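Local coordinates for protein tRNA (guanine(6)-N2)-methyltransferase (Thermus thermophilus, PDB 3TMA) that methylates the N2 amino group of guanosine at position 6 of tRNA(Phe), using S-adenosyl-L-methionine as the methyl donor, at residues 39-44 with 64-69; 70-75 with 192-197; 110-115 with 143-148; 206-211 with 274-279; 329-334 with 349-354. All coordinates share one frame; numbering follows the deposited sequence.

Interactions 1 and 3 lie in the N-terminal, THUMP-containing half, which probably binds tRNA, interactions 4 and 5 in the Rossmann-fold catalytic half, and interaction 2 joins the two. Interaction 1 runs into interaction 2, where Leu41 CD2 packs on Leu70 CD2 at 4.0 Å. Interaction 2 also reaches interaction 4 through Leu196 CD1 and Leu277 CD1, 3.5 Å apart. Interaction 4 holds Asn279, a probable S-adenosyl-L-methionine ligand, and Gln193 of interaction 2 has its side chain about 9 Å from that of Thr216, another. Interaction 5 belongs to the same sheet as interaction 4, centres about 14 Å apart; interaction 3 lies farthest off, its centre about 51 Å from that of interaction 5.

Interaction 1 of 5, residues 39-44 with 64-69; sequences SALYPG and GEEALG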
# COMPACT_ATOMS: atom_id res chain seq x y z
N SER A 39 -9.50 4.10 -11.15
CA SER A 39 -10.17 4.77 -12.26
C SER A 39 -9.94 4.00 -13.55
O SER A 39 -10.78 3.99 -14.42
CB SER A 39 -9.63 6.21 -12.40
OG SER A 39 -10.39 6.94 -13.33
N ALA A 40 -8.77 3.38 -13.67
CA ALA A 40 -8.52 2.55 -14.85
C ALA A 40 -9.32 1.24 -14.79
O ALA A 40 -9.74 0.69 -15.82
CB ALA A 40 -7.02 2.28 -15.01
N LEU A 41 -9.58 0.76 -13.57
CA LEU A 41 -10.40 -0.43 -13.39
C LEU A 41 -11.89 -0.11 -13.59
O LEU A 41 -12.62 -0.83 -14.31
CB LEU A 41 -10.11 -1.00 -11.99
CG LEU A 41 -10.48 -2.44 -11.75
CD1 LEU A 41 -9.73 -3.27 -12.79
CD2 LEU A 41 -10.14 -2.83 -10.33
N TYR A 42 -12.34 1.01 -13.02
CA TYR A 42 -13.74 1.41 -13.05
C TYR A 42 -13.89 2.82 -13.57
O TYR A 42 -14.04 3.74 -12.77
CB TYR A 42 -14.34 1.40 -11.65
CG TYR A 42 -14.27 0.07 -10.94
CD1 TYR A 42 -14.94 -1.04 -11.44
CD2 TYR A 42 -13.59 -0.06 -9.74
CE1 TYR A 42 -14.92 -2.25 -10.77
CE2 TYR A 42 -13.54 -1.27 -9.08
CZ TYR A 42 -14.21 -2.36 -9.59
OH TYR A 42 -14.17 -3.57 -8.92
N PRO A 43 -13.92 3.01 -14.90
CA PRO A 43 -14.15 4.36 -15.42
C PRO A 43 -15.49 4.92 -15.00
O PRO A 43 -16.44 4.17 -14.81
CB PRO A 43 -14.12 4.18 -16.94
CG PRO A 43 -13.33 2.91 -17.16
CD PRO A 43 -13.71 2.03 -15.98
N GLY A 44 -15.59 6.23 -14.92
CA GLY A 44 -16.86 6.84 -14.54
C GLY A 44 -16.60 7.92 -13.51
O GLY A 44 -15.46 8.08 -13.08
N GLY A 64 -16.88 -7.13 -8.30
CA GLY A 64 -16.44 -8.53 -8.43
C GLY A 64 -14.96 -8.73 -8.07
O GLY A 64 -14.37 -7.93 -7.34
N GLU A 65 -14.35 -9.78 -8.63
CA GLU A 65 -13.04 -10.27 -8.21
C GLU A 65 -11.96 -9.36 -8.77
O GLU A 65 -10.83 -9.37 -8.29
CB GLU A 65 -12.80 -11.71 -8.68
CG GLU A 65 -13.32 -12.80 -7.71
CD GLU A 65 -14.82 -13.09 -7.90
OE1 GLU A 65 -15.47 -12.44 -8.76
OE2 GLU A 65 -15.35 -13.96 -7.16
N GLU A 66 -12.32 -8.60 -9.79
CA GLU A 66 -11.42 -7.64 -10.42
C GLU A 66 -10.81 -6.65 -9.39
O GLU A 66 -9.65 -6.25 -9.51
CB GLU A 66 -12.15 -6.93 -11.59
CG GLU A 66 -13.16 -5.77 -11.22
CD GLU A 66 -14.53 -6.26 -10.75
OE1 GLU A 66 -14.83 -7.45 -10.99
OE2 GLU A 66 -15.28 -5.48 -10.09
N ALA A 67 -11.57 -6.34 -8.34
CA ALA A 67 -11.11 -5.38 -7.36
C ALA A 67 -9.92 -5.98 -6.59
O ALA A 67 -9.04 -5.27 -6.14
CB ALA A 67 -12.24 -5.04 -6.40
N LEU A 68 -9.88 -7.30 -6.49
CA LEU A 68 -8.78 -7.92 -5.75
C LEU A 68 -7.42 -7.88 -6.48
O LEU A 68 -6.41 -8.33 -5.95
CB LEU A 68 -9.11 -9.36 -5.38
CG LEU A 68 -10.39 -9.56 -4.56
CD1 LEU A 68 -10.80 -11.06 -4.53
CD2 LEU A 68 -10.25 -9.02 -3.15
N GLY A 69 -7.40 -7.34 -7.69
CA GLY A 69 -6.17 -7.24 -8.49
C GLY A 69 -5.43 -5.92 -8.24
O GLY A 69 -4.39 -5.64 -8.87
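Tyr42, just past the end of helix 31-41, and Leu41 before it reach across to the short 3-10 turn 65-69, which they meet at Glu66 and Ala67. Leading into that turn, Gly64 sends its N-H forward to Glu66 OE2 (2.9 Å), coming to the syn side of the carboxylate. Glu66 carries the contact. Its CG sits between the backbone N and the carbonyl carbon (chi1 78°) and the chain bends at chi2, which brings the carboxylate round to the tyrosine. Tyr42 OH donates to Glu66 OE2 at 2.5 Å, a very short bond as modelled. The oxygen lies at the ring edge, near the ring plane, while the carboxylate stands almost perpendicular to the ring (89°). OE2 is thus gripped by two donors, the phenol and the Gly64 amide, and the negative charge probably favours both. Leu41 CD2 packs on Glu66 O at 3.6 Å, and the same leucine lays its CG over the centre of one face of the Tyr42 ring. Next along, Ala67 CB lies 3.5 Å from Tyr42 OH. Gly69 N then closes the turn on Glu66 O (3.1 Å). With strands 21-25, 48-50, 55-59 and 76-84 in the order 2-3-1-4, the contact fits a ferredoxin-like subdomain: the first helix ends against a 3-10 turn where such folds place their second helix.

Interaction 2 of 5, residues 70-75 with 192-197; sequences LRLAHH and AQALLR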
# COMPACT_ATOMS: atom_id res chain seq x y z
N LEU A 70 -5.99 -5.09 -7.36
CA LEU A 70 -5.41 -3.76 -7.07
C LEU A 70 -4.06 -3.93 -6.41
O LEU A 70 -3.91 -4.72 -5.49
CB LEU A 70 -6.33 -2.95 -6.16
CG LEU A 70 -7.61 -2.48 -6.85
CD1 LEU A 70 -8.65 -1.96 -5.83
CD2 LEU A 70 -7.29 -1.44 -7.92
N ARG A 71 -3.06 -3.22 -6.91
CA ARG A 71 -1.72 -3.29 -6.35
C ARG A 71 -1.41 -2.15 -5.37
O ARG A 71 -0.36 -2.19 -4.72
CB ARG A 71 -0.69 -3.32 -7.47
CG ARG A 71 -0.88 -4.53 -8.38
CD ARG A 71 0.09 -5.55 -7.94
NE ARG A 71 0.61 -6.24 -9.09
CZ ARG A 71 1.62 -7.10 -9.06
NH1 ARG A 71 2.31 -7.29 -7.95
NH2 ARG A 71 1.97 -7.71 -10.19
N LEU A 72 -2.27 -1.14 -5.27
CA LEU A 72 -2.00 -0.10 -4.28
C LEU A 72 -2.93 -0.18 -3.07
O LEU A 72 -2.95 0.73 -2.26
CB LEU A 72 -2.11 1.27 -4.93
CG LEU A 72 -0.96 1.51 -5.94
CD1 LEU A 72 -1.36 2.53 -7.00
CD2 LEU A 72 0.29 1.95 -5.16
N ALA A 73 -3.71 -1.25 -2.95
CA ALA A 73 -4.69 -1.31 -1.86
C ALA A 73 -4.27 -2.25 -0.75
O ALA A 73 -3.67 -3.30 -1.01
CB ALA A 73 -6.08 -1.70 -2.39
N HIS A 74 -4.61 -1.89 0.47
CA HIS A 74 -4.45 -2.81 1.60
C HIS A 74 -5.74 -3.60 1.82
O HIS A 74 -5.76 -4.83 1.59
CB HIS A 74 -4.05 -2.07 2.86
CG HIS A 74 -2.68 -1.50 2.81
ND1 HIS A 74 -1.57 -2.27 2.54
CD2 HIS A 74 -2.23 -0.24 3.02
CE1 HIS A 74 -0.49 -1.51 2.60
NE2 HIS A 74 -0.87 -0.26 2.83
N HIS A 75 -6.84 -2.91 2.14
CA HIS A 75 -8.16 -3.54 2.38
C HIS A 75 -9.22 -2.94 1.45
O HIS A 75 -9.08 -1.80 0.98
CB HIS A 75 -8.61 -3.38 3.86
CG HIS A 75 -8.07 -4.46 4.77
ND1 HIS A 75 -8.18 -5.81 4.47
CD2 HIS A 75 -7.38 -4.38 5.93
CE1 HIS A 75 -7.61 -6.52 5.43
NE2 HIS A 75 -7.12 -5.68 6.33
N ALA A 192 6.32 -0.40 -2.44
CA ALA A 192 7.15 -0.74 -3.60
C ALA A 192 6.48 -0.39 -4.94
O ALA A 192 7.11 0.18 -5.85
CB ALA A 192 7.52 -2.24 -3.56
N GLN A 193 5.21 -0.75 -5.09
CA GLN A 193 4.41 -0.40 -6.32
C GLN A 193 4.32 1.13 -6.50
O GLN A 193 4.43 1.67 -7.63
CB GLN A 193 2.99 -1.00 -6.20
CG GLN A 193 2.01 -0.60 -7.35
CD GLN A 193 2.40 -1.23 -8.68
OE1 GLN A 193 2.16 -0.64 -9.72
NE2 GLN A 193 3.05 -2.40 -8.65
N ALA A 194 4.15 1.86 -5.38
CA ALA A 194 4.14 3.33 -5.44
C ALA A 194 5.48 3.91 -5.92
O ALA A 194 5.49 4.86 -6.73
CB ALA A 194 3.78 3.91 -4.05
N LEU A 195 6.61 3.37 -5.44
CA LEU A 195 7.92 3.86 -5.96
C LEU A 195 8.02 3.65 -7.48
O LEU A 195 8.53 4.52 -8.23
CB LEU A 195 9.11 3.15 -5.29
CG LEU A 195 9.27 3.42 -3.79
CD1 LEU A 195 10.44 2.59 -3.20
CD2 LEU A 195 9.49 4.94 -3.57
N LEU A 196 7.61 2.46 -7.92
CA LEU A 196 7.56 2.11 -9.33
C LEU A 196 6.79 3.16 -10.16
O LEU A 196 7.27 3.65 -11.18
CB LEU A 196 6.86 0.77 -9.43
CG LEU A 196 7.07 -0.18 -10.58
CD1 LEU A 196 8.55 -0.45 -10.83
CD2 LEU A 196 6.33 -1.46 -10.22
N ARG A 197 5.57 3.47 -9.72
CA ARG A 197 4.71 4.45 -10.39
C ARG A 197 5.24 5.88 -10.28
O ARG A 197 5.17 6.65 -11.26
CB ARG A 197 3.29 4.37 -9.80
CG ARG A 197 2.59 3.06 -10.20
CD ARG A 197 1.24 2.82 -9.49
NE ARG A 197 0.54 1.67 -10.08
CZ ARG A 197 -0.55 1.74 -10.85
NH1 ARG A 197 -1.14 2.91 -11.09
NH2 ARG A 197 -1.05 0.64 -11.38
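Leu72 CD2 and the stem of Arg71 make the tight part of this contact, both against Gln193 of helix 189-198. The leucine is set crosswise to the Gln193 side chain, its CD2 3.8 Å from Gln193 CG and also reaching Ala194 CB, and Arg71 CB meets the same CG at 3.8 Å. Leu33 of helix 31-41 packs on Leu72 as well. On the looser, outer side Leu72 CD1 lies 3.6 Å from Arg197 CD and against one face of that guanidinium. Gln193 runs out anti to its N (chi1 175°), then bends at chi2 (69°), which brings OE1 within 2.8 Å of Arg197 NE; this bond helps hold amide and guanidinium in place, the amide also through NE2 to Glu220 and Thr224. Both arginines are partly exposed, Arg71 going on to Glu220 and Ser223. No hydrogen bond links the segments directly, so the THUMP-side loop meets helix 189-198 of the methyltransferase domain by apolar packing, and Glu220 of helix 216-225 supplies a polar tie shared by both.

Interaction 3 of 5, residues 110-115 with 143-148; sequences GSFRVE and VPVDLK
Phe112 and Val145 form a single backbone bridge, and two hydrogen bonds make it. Phe112 N donates to Pro144 O at 3.0 Å, and Phe112 O receives Asp146 N at 2.8 Å. Two CA-H...O contacts fill in beside them, Ser111 CA to Pro144 O and Val145 CA to Phe112 O. A third cross-segment hydrogen bond comes from a side chain: Arg113 NH1 to Leu147 O, 3.1 Å, with the donor tilted from the carbonyl plane. Arg113 bends at chi3 (-72°), which brings NE over Val114 O of its own strand (3.3 Å), the donor standing above the carbonyl plane, so the guanidinium is held from two sides while Leu147 CD2 lies over one of its faces. Another carbonyl, Val143 O, comes to the edge of the Phe112 ring, 3.4 Å from Phe112 CE1. The apolar contacts gather round the same ring: Val143 CG1 packs on CD1, and Val145 CG2 reaches Phe112 CE1 at 3.9 Å. Leu137 of helix 126-141 also packs on this ring. Strand 112-119 is outermost in the N-terminal mixed sheet and pairs with strand 152-159 on its other side. The loop after helix 126-141 therefore satisfies backbone groups of Phe112 on the outer edge, and the main-chain bridge is reinforced by a buried aromatic ring and a solvent-side arginine.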
# COMPACT_ATOMS: atom_id res chain seq x y z
N GLY A 110 -20.73 -18.58 8.83
CA GLY A 110 -20.79 -19.23 10.13
C GLY A 110 -20.02 -18.64 11.32
O GLY A 110 -19.95 -19.26 12.40
N SER A 111 -19.42 -17.47 11.13
CA SER A 111 -19.15 -16.58 12.27
C SER A 111 -18.92 -15.18 11.75
O SER A 111 -18.53 -15.01 10.57
CB SER A 111 -17.96 -17.07 13.10
OG SER A 111 -16.71 -16.70 12.51
N PHE A 112 -19.12 -14.17 12.60
CA PHE A 112 -18.80 -12.79 12.16
C PHE A 112 -18.39 -11.92 13.33
O PHE A 112 -18.47 -12.36 14.53
CB PHE A 112 -19.97 -12.17 11.37
CG PHE A 112 -21.11 -11.67 12.27
CD1 PHE A 112 -21.88 -12.56 13.01
CD2 PHE A 112 -21.35 -10.31 12.42
CE1 PHE A 112 -22.91 -12.11 13.89
CE2 PHE A 112 -22.40 -9.84 13.23
CZ PHE A 112 -23.17 -10.75 14.00
N ARG A 113 -17.98 -10.68 13.03
CA ARG A 113 -17.91 -9.67 14.07
C ARG A 113 -18.19 -8.34 13.40
O ARG A 113 -18.17 -8.28 12.17
CB ARG A 113 -16.55 -9.66 14.78
CG ARG A 113 -15.38 -9.15 13.93
CD ARG A 113 -14.18 -8.88 14.85
NE ARG A 113 -14.46 -7.68 15.63
CZ ARG A 113 -13.78 -7.30 16.71
NH1 ARG A 113 -12.79 -8.06 17.19
NH2 ARG A 113 -14.14 -6.19 17.35
N VAL A 114 -18.45 -7.30 14.20
CA VAL A 114 -18.55 -5.92 13.70
C VAL A 114 -17.26 -5.19 14.11
O VAL A 114 -16.75 -5.38 15.23
CB VAL A 114 -19.77 -5.18 14.29
CG1 VAL A 114 -19.89 -3.75 13.71
CG2 VAL A 114 -21.09 -5.95 14.04
N GLU A 115 -16.68 -4.44 13.18
CA GLU A 115 -15.55 -3.57 13.48
C GLU A 115 -16.05 -2.15 13.22
O GLU A 115 -16.44 -1.82 12.08
CB GLU A 115 -14.38 -3.91 12.56
CG GLU A 115 -13.70 -5.23 12.93
CD GLU A 115 -12.51 -5.58 12.02
OE1 GLU A 115 -12.24 -4.82 11.06
OE2 GLU A 115 -11.86 -6.62 12.27
N VAL A 143 -26.10 -16.31 13.12
CA VAL A 143 -24.66 -16.60 13.01
C VAL A 143 -23.93 -16.13 14.29
O VAL A 143 -24.24 -15.06 14.78
CB VAL A 143 -24.10 -15.91 11.75
CG1 VAL A 143 -22.59 -15.91 11.74
CG2 VAL A 143 -24.63 -16.60 10.50
N PRO A 144 -23.01 -16.94 14.86
CA PRO A 144 -22.36 -16.49 16.10
C PRO A 144 -21.29 -15.42 15.89
O PRO A 144 -20.59 -15.40 14.85
CB PRO A 144 -21.72 -17.77 16.68
CG PRO A 144 -21.59 -18.72 15.56
CD PRO A 144 -22.72 -18.36 14.56
N VAL A 145 -21.17 -14.54 16.87
CA VAL A 145 -20.07 -13.59 16.92
C VAL A 145 -18.76 -14.29 17.31
O VAL A 145 -18.73 -15.02 18.29
CB VAL A 145 -20.38 -12.48 17.94
CG1 VAL A 145 -19.18 -11.56 18.12
CG2 VAL A 145 -21.59 -11.70 17.49
N ASP A 146 -17.70 -14.10 16.53
CA ASP A 146 -16.37 -14.58 16.92
C ASP A 146 -15.36 -13.44 16.83
O ASP A 146 -15.04 -12.99 15.72
CB ASP A 146 -15.90 -15.79 16.08
CG ASP A 146 -14.64 -16.48 16.66
OD1 ASP A 146 -13.68 -15.80 17.10
OD2 ASP A 146 -14.59 -17.72 16.63
N LEU A 147 -14.91 -12.94 17.98
CA LEU A 147 -14.08 -11.73 18.01
C LEU A 147 -12.68 -11.94 17.40
O LEU A 147 -12.21 -11.10 16.62
CB LEU A 147 -13.99 -11.14 19.43
CG LEU A 147 -15.36 -10.79 20.03
CD1 LEU A 147 -15.25 -10.44 21.52
CD2 LEU A 147 -16.06 -9.67 19.26
N LYS A 148 -12.06 -13.07 17.68
CA LYS A 148 -10.68 -13.34 17.26
C LYS A 148 -10.56 -13.84 15.83
O LYS A 148 -9.75 -13.31 15.06
CB LYS A 148 -9.98 -14.32 18.22
CG LYS A 148 -9.16 -13.59 19.29
CD LYS A 148 -8.11 -14.49 19.95
CE LYS A 148 -6.76 -13.75 20.08
NZ LYS A 148 -5.60 -14.66 19.81

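Interaction 4 of 5, residues 206-211 with 274-279; sequences RVLDPF and DRILAN
Asp274 OD2 accepts two hydrogen bonds from Arg206. The backbone N comes to its anti lone pair at 2.9 Å, and NE arrives from above the carboxylate plane at 3.2 Å. NH1 adds a salt bridge to OD1 (3.1 Å); a bend at chi3 (-60°) turns the guanidinium side-on to the acid, the two planes 55° apart. Arg206 NH2 turns to Glu272, a second acid. Arg206 O is likewise shared, by Asp274 N and Arg275 N. From here strands 207-209 and 275-278 run parallel: Leu208 N donates to Arg275 O (2.9 Å) and Leu277 N to Leu208 O (3.0 Å). These are the adjacent first and fourth strands of the Rossmann-fold methyltransferase sheet, whose order is 3-2-1-4-5-7-6. Val207 CG1 packs on Leu277 CD1 on the side of helix 216-225. On the other side, toward helix 290-305, Pro210 CG wedges between Ile276 CG2 and Ala278 CB, 3.8 Å from each. Beyond the strand ends water takes over from direct bonds. One molecule donates to Asp209 OD1 (2.7 Å) and accepts from Phe211 N and Asn279 N, though not every acceptor near it can be served at once; another bridges Phe211 O and Asn279 ND2. Asn279, which opens an Asn-Pro-Pro-His version of the (Asp/Asn/Ser)-Pro-Pro-aromatic-type motif of amino methyltransferases, is a probable S-adenosyl-L-methionine ligand, and the Phe211 ring meets Ala263, another, while standing edge-to-face with Phe299.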
# COMPACT_ATOMS: atom_id res chain seq x y z
N ARG A 206 14.99 -0.82 -17.86
CA ARG A 206 15.93 -1.49 -16.94
C ARG A 206 15.74 -0.91 -15.55
O ARG A 206 15.73 0.32 -15.38
CB ARG A 206 17.38 -1.24 -17.40
CG ARG A 206 17.73 -1.86 -18.79
CD ARG A 206 18.97 -1.15 -19.41
NE ARG A 206 18.72 0.27 -19.62
CZ ARG A 206 19.63 1.16 -20.01
NH1 ARG A 206 19.29 2.44 -20.18
NH2 ARG A 206 20.85 0.76 -20.30
N VAL A 207 15.65 -1.76 -14.53
CA VAL A 207 15.31 -1.24 -13.19
C VAL A 207 16.31 -1.80 -12.21
O VAL A 207 16.66 -3.00 -12.32
CB VAL A 207 13.90 -1.75 -12.76
CG1 VAL A 207 13.62 -1.37 -11.26
CG2 VAL A 207 12.84 -1.14 -13.66
N LEU A 208 16.80 -0.97 -11.27
CA LEU A 208 17.71 -1.47 -10.22
C LEU A 208 17.08 -1.25 -8.84
O LEU A 208 16.60 -0.15 -8.54
CB LEU A 208 19.07 -0.77 -10.28
CG LEU A 208 20.00 -0.89 -9.04
CD1 LEU A 208 20.54 -2.35 -8.90
CD2 LEU A 208 21.17 0.15 -9.17
N ASP A 209 17.14 -2.30 -8.01
CA ASP A 209 16.78 -2.21 -6.55
C ASP A 209 18.08 -2.31 -5.71
O ASP A 209 18.59 -3.41 -5.46
CB ASP A 209 15.82 -3.36 -6.26
CG ASP A 209 15.49 -3.51 -4.78
OD1 ASP A 209 15.91 -2.64 -3.95
OD2 ASP A 209 14.81 -4.54 -4.44
N PRO A 210 18.67 -1.17 -5.31
CA PRO A 210 20.04 -1.24 -4.78
C PRO A 210 20.15 -1.63 -3.30
O PRO A 210 21.27 -1.94 -2.84
CB PRO A 210 20.58 0.18 -5.03
CG PRO A 210 19.34 1.09 -4.87
CD PRO A 210 18.19 0.23 -5.43
N PHE A 211 19.03 -1.64 -2.56
CA PHE A 211 19.03 -2.14 -1.17
C PHE A 211 17.95 -3.19 -1.07
O PHE A 211 16.87 -2.94 -0.52
CB PHE A 211 18.72 -1.01 -0.15
CG PHE A 211 19.66 0.17 -0.23
CD1 PHE A 211 20.85 0.16 0.48
CD2 PHE A 211 19.34 1.29 -1.01
CE1 PHE A 211 21.76 1.25 0.41
CE2 PHE A 211 20.26 2.39 -1.11
CZ PHE A 211 21.45 2.36 -0.36
N ASP A 274 17.49 2.44 -16.27
CA ASP A 274 16.62 3.60 -16.54
C ASP A 274 16.03 4.16 -15.25
O ASP A 274 15.67 5.32 -15.21
CB ASP A 274 15.48 3.21 -17.48
CG ASP A 274 15.99 2.81 -18.86
OD1 ASP A 274 16.52 3.71 -19.55
OD2 ASP A 274 15.89 1.62 -19.24
N ARG A 275 15.79 3.27 -14.28
CA ARG A 275 15.05 3.60 -13.07
C ARG A 275 15.71 2.92 -11.89
O ARG A 275 16.11 1.75 -11.98
CB ARG A 275 13.57 3.10 -13.16
CG ARG A 275 12.70 3.74 -14.30
CD ARG A 275 12.66 5.29 -14.11
NE ARG A 275 11.74 5.92 -15.07
CZ ARG A 275 12.13 6.45 -16.23
NH1 ARG A 275 13.42 6.43 -16.59
NH2 ARG A 275 11.23 7.02 -17.01
N ILE A 276 15.85 3.64 -10.78
CA ILE A 276 16.43 3.07 -9.56
C ILE A 276 15.42 3.31 -8.43
O ILE A 276 14.91 4.43 -8.27
CB ILE A 276 17.78 3.77 -9.21
CG1 ILE A 276 18.77 3.53 -10.36
CG2 ILE A 276 18.36 3.26 -7.86
CD1 ILE A 276 20.16 4.23 -10.13
N LEU A 277 15.02 2.24 -7.75
CA LEU A 277 13.99 2.34 -6.72
C LEU A 277 14.65 1.97 -5.40
O LEU A 277 15.07 0.84 -5.23
CB LEU A 277 12.85 1.33 -7.01
CG LEU A 277 12.36 1.32 -8.47
CD1 LEU A 277 11.30 0.20 -8.70
CD2 LEU A 277 11.79 2.69 -8.88
N ALA A 278 14.80 2.95 -4.50
CA ALA A 278 15.81 2.82 -3.43
C ALA A 278 15.16 3.02 -2.05
O ALA A 278 14.45 4.01 -1.83
CB ALA A 278 16.90 3.80 -3.65
N ASN A 279 15.42 2.07 -1.15
CA ASN A 279 14.90 2.10 0.20
C ASN A 279 16.12 1.91 1.12
O ASN A 279 16.40 0.80 1.56
CB ASN A 279 13.91 0.94 0.35
CG ASN A 279 13.43 0.73 1.75
OD1 ASN A 279 13.21 1.68 2.49
ND2 ASN A 279 13.25 -0.54 2.12
O HOH W 1 16.18 -0.42 -2.40
O HOH W 2 13.95 -2.92 0.45

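Interaction 5 of 5, residues 329-334 with 349-354; sequences PGFALR and FVLEKL
Arg334 meets strand 347-353 twice, through its backbone N to Val350 O (2.8 Å) and through NH2 to Glu352 OE1, a salt bridge of 3.2 Å. The acid's oxygen lies in the guanidinium plane, but the arginine approaches it from above the carboxylate plane. Bends at chi2 (-94°) and chi3 (97°) fold the Arg334 chain back along its own strand, so that one guanidinium face rests on Ala332 CB. Ala332 and Glu352 make the hydrogen-bonded antiparallel pair, N to O both ways, and Leu354 N reaches Gly330 O at 3.1 Å, almost straight at 177°. A water bridges Gly330 O and Leu354 O, one oxygen of the C-terminal carboxylate. Farther out, Leu354 CD2 touches Ala332 CB on the salt-bridge side. On the opposite face Phe331 CD1 meets Leu351 CB at 3.7 Å, with Leu351 CD1 over the face of the ring, and Leu333 CD1 packs on both Phe349 CD1 (3.7 Å) and Leu351 CD2. In this last hairpin of the catalytic sheet, with strand 331-338 outermost, one face is thus largely apolar, with helix 320-326 over its Leu333/Phe349 end and Leu307 by Phe331; the other carries a more exposed ion pair, which solvent would probably weaken.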
# COMPACT_ATOMS: atom_id res chain seq x y z
N PRO A 329 24.80 17.69 -7.73
CA PRO A 329 24.10 18.71 -8.54
C PRO A 329 23.66 18.22 -9.95
O PRO A 329 22.85 18.89 -10.61
CB PRO A 329 25.11 19.87 -8.61
CG PRO A 329 26.45 19.24 -8.30
CD PRO A 329 26.14 18.15 -7.30
N GLY A 330 24.16 17.08 -10.40
CA GLY A 330 23.64 16.49 -11.64
C GLY A 330 22.18 15.98 -11.59
O GLY A 330 21.63 15.61 -12.62
N PHE A 331 21.61 15.87 -10.39
CA PHE A 331 20.19 15.51 -10.21
C PHE A 331 19.30 16.74 -10.09
O PHE A 331 19.67 17.72 -9.44
CB PHE A 331 20.03 14.65 -8.93
CG PHE A 331 20.31 13.18 -9.13
CD1 PHE A 331 19.61 12.45 -10.09
CD2 PHE A 331 21.20 12.51 -8.30
CE1 PHE A 331 19.81 11.07 -10.23
CE2 PHE A 331 21.42 11.15 -8.43
CZ PHE A 331 20.74 10.42 -9.41
N ALA A 332 18.08 16.67 -10.63
CA ALA A 332 17.06 17.64 -10.29
C ALA A 332 16.09 16.92 -9.37
O ALA A 332 15.72 15.75 -9.61
CB ALA A 332 16.33 18.13 -11.57
N LEU A 333 15.63 17.62 -8.35
CA LEU A 333 14.62 17.09 -7.47
C LEU A 333 13.25 17.43 -8.11
O LEU A 333 12.90 18.58 -8.25
CB LEU A 333 14.79 17.68 -6.06
CG LEU A 333 13.68 17.43 -5.02
CD1 LEU A 333 13.35 15.98 -5.02
CD2 LEU A 333 14.14 17.90 -3.62
N ARG A 334 12.54 16.41 -8.62
CA ARG A 334 11.35 16.67 -9.44
C ARG A 334 10.08 16.62 -8.61
O ARG A 334 9.16 17.35 -8.90
CB ARG A 334 11.23 15.68 -10.59
CG ARG A 334 12.30 15.85 -11.65
CD ARG A 334 11.79 16.75 -12.79
NE ARG A 334 12.22 18.13 -12.64
CZ ARG A 334 13.11 18.73 -13.43
NH1 ARG A 334 13.43 20.00 -13.18
NH2 ARG A 334 13.68 18.10 -14.44
N PHE A 349 11.21 10.90 -2.62
CA PHE A 349 11.72 11.89 -3.58
C PHE A 349 11.87 11.23 -4.93
O PHE A 349 12.28 10.08 -4.98
CB PHE A 349 13.12 12.34 -3.09
CG PHE A 349 13.08 13.18 -1.83
CD1 PHE A 349 12.39 14.37 -1.78
CD2 PHE A 349 13.78 12.80 -0.70
CE1 PHE A 349 12.37 15.20 -0.60
CE2 PHE A 349 13.79 13.64 0.46
CZ PHE A 349 13.07 14.82 0.50
N VAL A 350 11.50 11.93 -5.99
CA VAL A 350 11.83 11.50 -7.33
C VAL A 350 12.90 12.44 -7.88
O VAL A 350 12.69 13.66 -7.93
CB VAL A 350 10.59 11.51 -8.28
CG1 VAL A 350 10.97 10.99 -9.69
CG2 VAL A 350 9.52 10.57 -7.67
N LEU A 351 14.02 11.86 -8.30
CA LEU A 351 15.13 12.61 -8.87
C LEU A 351 15.25 12.25 -10.34
O LEU A 351 14.97 11.10 -10.73
CB LEU A 351 16.44 12.24 -8.16
CG LEU A 351 16.38 12.17 -6.63
CD1 LEU A 351 17.61 11.47 -6.08
CD2 LEU A 351 16.22 13.54 -5.99
N GLU A 352 15.61 13.22 -11.17
CA GLU A 352 15.88 12.98 -12.57
C GLU A 352 17.31 13.44 -12.87
O GLU A 352 17.72 14.54 -12.49
CB GLU A 352 14.88 13.73 -13.48
CG GLU A 352 15.18 13.50 -14.97
CD GLU A 352 14.26 14.27 -15.93
OE1 GLU A 352 13.47 15.13 -15.47
OE2 GLU A 352 14.36 14.06 -17.16
N LYS A 353 18.07 12.58 -13.54
CA LYS A 353 19.35 13.01 -14.05
C LYS A 353 19.20 14.01 -15.20
O LYS A 353 18.61 13.67 -16.24
CB LYS A 353 20.13 11.82 -14.56
CG LYS A 353 21.47 12.22 -15.21
CD LYS A 353 22.39 10.99 -15.29
CE LYS A 353 23.76 11.38 -15.86
NZ LYS A 353 24.72 10.20 -15.83
N LEU A 354 19.85 15.17 -15.07
CA LEU A 354 19.78 16.23 -16.07
C LEU A 354 20.68 15.91 -17.27
O LEU A 354 21.68 15.17 -17.13
CB LEU A 354 20.20 17.57 -15.46
CG LEU A 354 19.23 18.17 -14.44
CD1 LEU A 354 19.93 19.25 -13.60
CD2 LEU A 354 17.99 18.76 -15.13
OXT LEU A 354 20.44 16.38 -18.40
O HOH W 3 23.14 15.33 -14.93